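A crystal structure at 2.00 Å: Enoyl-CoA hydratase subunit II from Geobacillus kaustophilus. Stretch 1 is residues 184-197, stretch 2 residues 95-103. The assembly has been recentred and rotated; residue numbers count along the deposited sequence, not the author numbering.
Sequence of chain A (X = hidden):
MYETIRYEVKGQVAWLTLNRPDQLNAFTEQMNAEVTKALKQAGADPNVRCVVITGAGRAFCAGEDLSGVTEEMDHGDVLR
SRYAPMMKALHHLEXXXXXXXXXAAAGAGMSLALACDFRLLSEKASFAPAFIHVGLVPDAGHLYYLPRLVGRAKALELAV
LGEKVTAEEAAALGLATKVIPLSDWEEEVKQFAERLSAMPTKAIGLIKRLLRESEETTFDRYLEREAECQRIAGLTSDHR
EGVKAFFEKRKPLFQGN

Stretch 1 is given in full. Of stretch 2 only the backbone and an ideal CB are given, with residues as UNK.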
# COMPACT_ATOMS: atom_id res chain seq x y z
N ASP A 184 20.37 18.87 -17.27
CA ASP A 184 20.23 19.32 -15.87
C ASP A 184 20.71 18.29 -14.86
O ASP A 184 20.76 18.54 -13.66
CB ASP A 184 18.76 19.60 -15.59
CG ASP A 184 18.25 20.84 -16.29
OD1 ASP A 184 19.08 21.57 -16.89
OD2 ASP A 184 17.03 21.09 -16.25
N TRP A 185 21.07 17.12 -15.37
CA TRP A 185 21.27 15.94 -14.56
C TRP A 185 22.28 16.13 -13.44
O TRP A 185 21.93 16.01 -12.26
CB TRP A 185 21.69 14.77 -15.46
CG TRP A 185 21.96 13.50 -14.69
CD1 TRP A 185 23.17 12.86 -14.53
CD2 TRP A 185 21.00 12.74 -13.94
NE1 TRP A 185 23.01 11.73 -13.73
CE2 TRP A 185 21.68 11.65 -13.36
CE3 TRP A 185 19.61 12.88 -13.72
CZ2 TRP A 185 21.03 10.69 -12.59
CZ3 TRP A 185 18.98 11.94 -12.93
CH2 TRP A 185 19.68 10.86 -12.39
N GLU A 186 23.54 16.45 -13.79
CA GLU A 186 24.58 16.48 -12.75
C GLU A 186 24.25 17.52 -11.65
O GLU A 186 24.44 17.26 -10.46
CB GLU A 186 25.99 16.73 -13.33
CG GLU A 186 26.42 15.85 -14.52
CD GLU A 186 26.83 14.42 -14.13
OE1 GLU A 186 26.99 14.12 -12.91
OE2 GLU A 186 27.02 13.58 -15.05
N GLU A 187 23.74 18.68 -12.04
CA GLU A 187 23.48 19.74 -11.07
C GLU A 187 22.28 19.44 -10.19
O GLU A 187 22.31 19.70 -8.99
CB GLU A 187 23.31 21.12 -11.74
CG GLU A 187 23.01 22.24 -10.74
CD GLU A 187 24.21 22.65 -9.88
OE1 GLU A 187 25.35 22.21 -10.13
OE2 GLU A 187 24.00 23.43 -8.94
N GLU A 188 21.21 18.92 -10.78
CA GLU A 188 20.01 18.65 -9.97
C GLU A 188 20.21 17.53 -8.97
O GLU A 188 19.67 17.59 -7.85
CB GLU A 188 18.81 18.34 -10.84
CG GLU A 188 18.41 19.47 -11.69
CD GLU A 188 17.25 20.23 -11.14
OE1 GLU A 188 17.21 20.49 -9.89
OE2 GLU A 188 16.37 20.55 -11.97
N VAL A 189 20.93 16.48 -9.39
CA VAL A 189 21.34 15.42 -8.48
C VAL A 189 22.18 15.98 -7.32
O VAL A 189 21.87 15.74 -6.15
CB VAL A 189 22.09 14.27 -9.21
CG1 VAL A 189 22.66 13.29 -8.23
CG2 VAL A 189 21.15 13.57 -10.19
N LYS A 190 23.24 16.72 -7.64
CA LYS A 190 24.03 17.30 -6.56
C LYS A 190 23.22 18.20 -5.63
O LYS A 190 23.39 18.12 -4.44
CB LYS A 190 25.38 17.93 -7.01
CG LYS A 190 25.35 19.27 -7.66
CD LYS A 190 26.80 19.92 -7.74
CE LYS A 190 27.19 20.70 -6.48
NZ LYS A 190 28.43 21.53 -6.73
N GLN A 191 22.33 19.03 -6.16
CA GLN A 191 21.58 19.93 -5.28
C GLN A 191 20.61 19.15 -4.35
O GLN A 191 20.42 19.52 -3.20
CB GLN A 191 20.78 20.95 -6.12
CG GLN A 191 21.64 21.94 -6.93
CD GLN A 191 20.82 23.13 -7.44
OE1 GLN A 191 21.31 23.95 -8.23
NE2 GLN A 191 19.57 23.22 -6.99
N PHE A 192 20.01 18.08 -4.88
CA PHE A 192 19.07 17.24 -4.09
C PHE A 192 19.84 16.57 -2.95
O PHE A 192 19.43 16.62 -1.80
CB PHE A 192 18.36 16.21 -5.01
CG PHE A 192 17.23 15.46 -4.33
CD1 PHE A 192 15.96 16.02 -4.26
CD2 PHE A 192 17.44 14.19 -3.79
CE1 PHE A 192 14.91 15.33 -3.65
CE2 PHE A 192 16.40 13.49 -3.15
CZ PHE A 192 15.14 14.05 -3.09
N ALA A 193 20.98 15.95 -3.28
CA ALA A 193 21.83 15.33 -2.27
C ALA A 193 22.37 16.34 -1.25
O ALA A 193 22.34 16.08 -0.05
CB ALA A 193 22.97 14.54 -2.92
N GLU A 194 22.81 17.51 -1.70
CA GLU A 194 23.29 18.48 -0.75
C GLU A 194 22.17 19.01 0.09
O GLU A 194 22.34 19.18 1.27
CB GLU A 194 24.09 19.59 -1.42
CG GLU A 194 25.35 18.96 -2.08
CD GLU A 194 26.31 19.97 -2.68
OE1 GLU A 194 25.89 21.14 -2.93
OE2 GLU A 194 27.47 19.56 -2.91
N ARG A 195 21.00 19.16 -0.50
CA ARG A 195 19.85 19.59 0.28
C ARG A 195 19.53 18.61 1.41
O ARG A 195 19.27 19.03 2.52
CB ARG A 195 18.65 19.80 -0.63
CG ARG A 195 17.36 19.77 0.10
CD ARG A 195 16.18 19.91 -0.84
NE ARG A 195 14.95 20.14 -0.07
CZ ARG A 195 13.72 19.98 -0.55
NH1 ARG A 195 13.52 19.58 -1.81
NH2 ARG A 195 12.68 20.23 0.23
N LEU A 196 19.57 17.29 1.14
CA LEU A 196 19.36 16.28 2.20
C LEU A 196 20.50 16.29 3.22
O LEU A 196 20.27 16.17 4.44
CB LEU A 196 19.28 14.89 1.59
CG LEU A 196 17.94 14.57 0.90
CD1 LEU A 196 18.14 13.38 -0.02
CD2 LEU A 196 16.93 14.23 1.98
N SER A 197 21.74 16.46 2.71
CA SER A 197 22.93 16.43 3.58
C SER A 197 22.96 17.59 4.60
O SER A 197 23.73 17.57 5.58
CB SER A 197 24.21 16.35 2.74
OG SER A 197 24.61 17.66 2.34
N UNK A 95 21.06 6.69 7.09
CA UNK A 95 21.32 7.98 6.47
C UNK A 95 20.45 7.92 5.23
O UNK A 95 20.18 6.81 4.75
CB UNK A 95 22.80 8.23 6.16
N UNK A 96 20.04 9.10 4.69
CA UNK A 96 19.25 9.03 3.48
C UNK A 96 20.07 8.57 2.30
O UNK A 96 21.27 8.91 2.18
CB UNK A 96 18.62 10.39 3.18
N UNK A 97 19.44 7.81 1.43
CA UNK A 97 20.12 7.22 0.27
C UNK A 97 19.30 7.52 -0.96
O UNK A 97 18.11 7.14 -1.07
CB UNK A 97 20.32 5.71 0.44
N UNK A 98 19.94 8.23 -1.89
CA UNK A 98 19.33 8.54 -3.13
C UNK A 98 19.86 7.64 -4.22
O UNK A 98 21.07 7.56 -4.43
CB UNK A 98 19.55 10.01 -3.48
N UNK A 99 18.97 6.96 -4.93
CA UNK A 99 19.33 6.27 -6.19
C UNK A 99 19.23 7.30 -7.30
O UNK A 99 18.15 7.78 -7.60
CB UNK A 99 18.43 5.07 -6.47
N UNK A 100 20.38 7.72 -7.83
CA UNK A 100 20.45 8.58 -8.99
C UNK A 100 20.51 7.70 -10.25
O UNK A 100 21.61 7.30 -10.70
CB UNK A 100 21.66 9.51 -8.90
N UNK A 101 19.34 7.37 -10.79
CA UNK A 101 19.24 6.37 -11.84
C UNK A 101 19.50 7.08 -13.18
O UNK A 101 18.60 7.66 -13.78
CB UNK A 101 17.87 5.68 -11.82
N UNK A 102 20.77 7.08 -13.60
CA UNK A 102 21.25 7.79 -14.80
C UNK A 102 20.89 7.15 -16.14
O UNK A 102 20.89 7.83 -17.17
CB UNK A 102 22.77 7.92 -14.72
N UNK A 103 20.58 5.86 -16.12
CA UNK A 103 20.18 5.16 -17.34
C UNK A 103 19.48 3.87 -16.94
O UNK A 103 18.81 3.83 -15.91
CB UNK A 103 21.38 4.88 -18.24

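The helix of stretch 1 runs nearly antiparallel to the strand at 97-101, with 175° between their directions and axes 9.8 Å apart at closest approach. W185, V189, F192 and L196 turn their CA-to-CB bonds toward the strand. They offer carbon surface and no charge. No hydrogen bond links the two stretches.

Position 95 has nothing of stretch 1 within 5.5 Å of its ideal CB. Its phi/psi of -117/155 is extended. Stretch 1 sets no demand here, and many side chains would suit. The deposited residue is K95, whose NZ is hydrogen-bonded elsewhere in the structure.

Position 96 points toward the helix. Its ideal CB lies 4.4 Å from CD2 of L196. Phi is -70°, a value open to proline as well as to other residues. A small or medium apolar side chain would suit, such as alanine, valine or proline. The residue is P96. Its ring rests against the leucine, with P96 CG 4.3 Å from L196 CB.

Position 97 points away from the helix, and its angles of -130/120 are those of a strand. Stretch 1 gives no guide to size, though a beta-branched residue fits the backbone well. It is V97, with no contact to the helix.

Position 98 points toward the helix again, as the alternation of a strand predicts. The ideal CB is 4.7 Å from CD2 of F192 and 5.0 Å from CD1 of L196. That leaves room for a few more carbons. Valine, isoleucine, leucine or perhaps threonine could be considered. The residue is V98, with chi1 in the t well. Its CG2 reaches both neighbours: V98 CG2 is 3.6 Å from L196 CD1 and 4.0 Å from F192 CE2. The methyl meets the phenylalanine ring at its edge.

Position 99 is out of reach of stretch 1, which cannot discriminate among side chains here. It is A99.

Position 100 points toward the helix where the backbones come close: the CA atoms of 100 and V189 are 6.9 Å apart. The ideal CB is already 3.9 Å from CZ2 of W185 and 4.0 Å from CG1 of V189. A small residue, alanine or glycine, is the natural reading, with serine less apt beside so much carbon. It is A100, whose methyl fills the gap. The indole also meets the backbone edge-on, W185 CZ2 lying 3.8 Å from A100 C.

Position 101 points away. A beta-branched residue is plausible, but others are possible. It is V101. Its carbonyl still touches the indole, with V101 O 3.7 Å from W185 CH2.

Position 102 leaves the strand, at -75/-21. Its CB points sideways, 3.9 Å from CZ2 of W185. Several polar or small residues would suit. It is N102. N102 CA packs 3.7 Å from W185 CZ2, while the amide leads away and is hydrogen-bonded elsewhere in the structure.

Position 103 has phi/psi of -162/-147, a region that favours glycine. It is G103.

Stretch 2 95-103: KPVVAAVNG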
# COMPACT_ATOMS: atom_id res chain seq x y z
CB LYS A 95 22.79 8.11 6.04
CG LYS A 95 23.85 7.83 7.16
CD LYS A 95 24.35 9.08 7.77
CE LYS A 95 25.32 8.83 8.94
NZ LYS A 95 26.72 8.78 8.41
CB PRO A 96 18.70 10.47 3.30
CG PRO A 96 19.74 11.37 3.94
CD PRO A 96 20.27 10.50 5.14
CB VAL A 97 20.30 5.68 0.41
CG1 VAL A 97 21.07 5.12 -0.76
CG2 VAL A 97 21.00 5.33 1.74
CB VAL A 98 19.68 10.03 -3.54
CG1 VAL A 98 18.96 10.40 -4.81
CG2 VAL A 98 19.37 10.99 -2.38
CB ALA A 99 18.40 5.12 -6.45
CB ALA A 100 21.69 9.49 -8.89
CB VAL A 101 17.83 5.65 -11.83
CG1 VAL A 101 17.77 4.53 -12.93
CG2 VAL A 101 17.53 5.10 -10.44
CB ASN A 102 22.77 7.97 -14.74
CG ASN A 102 23.51 6.67 -14.49
OD1 ASN A 102 23.37 6.06 -13.42
ND2 ASN A 102 24.33 6.25 -15.47
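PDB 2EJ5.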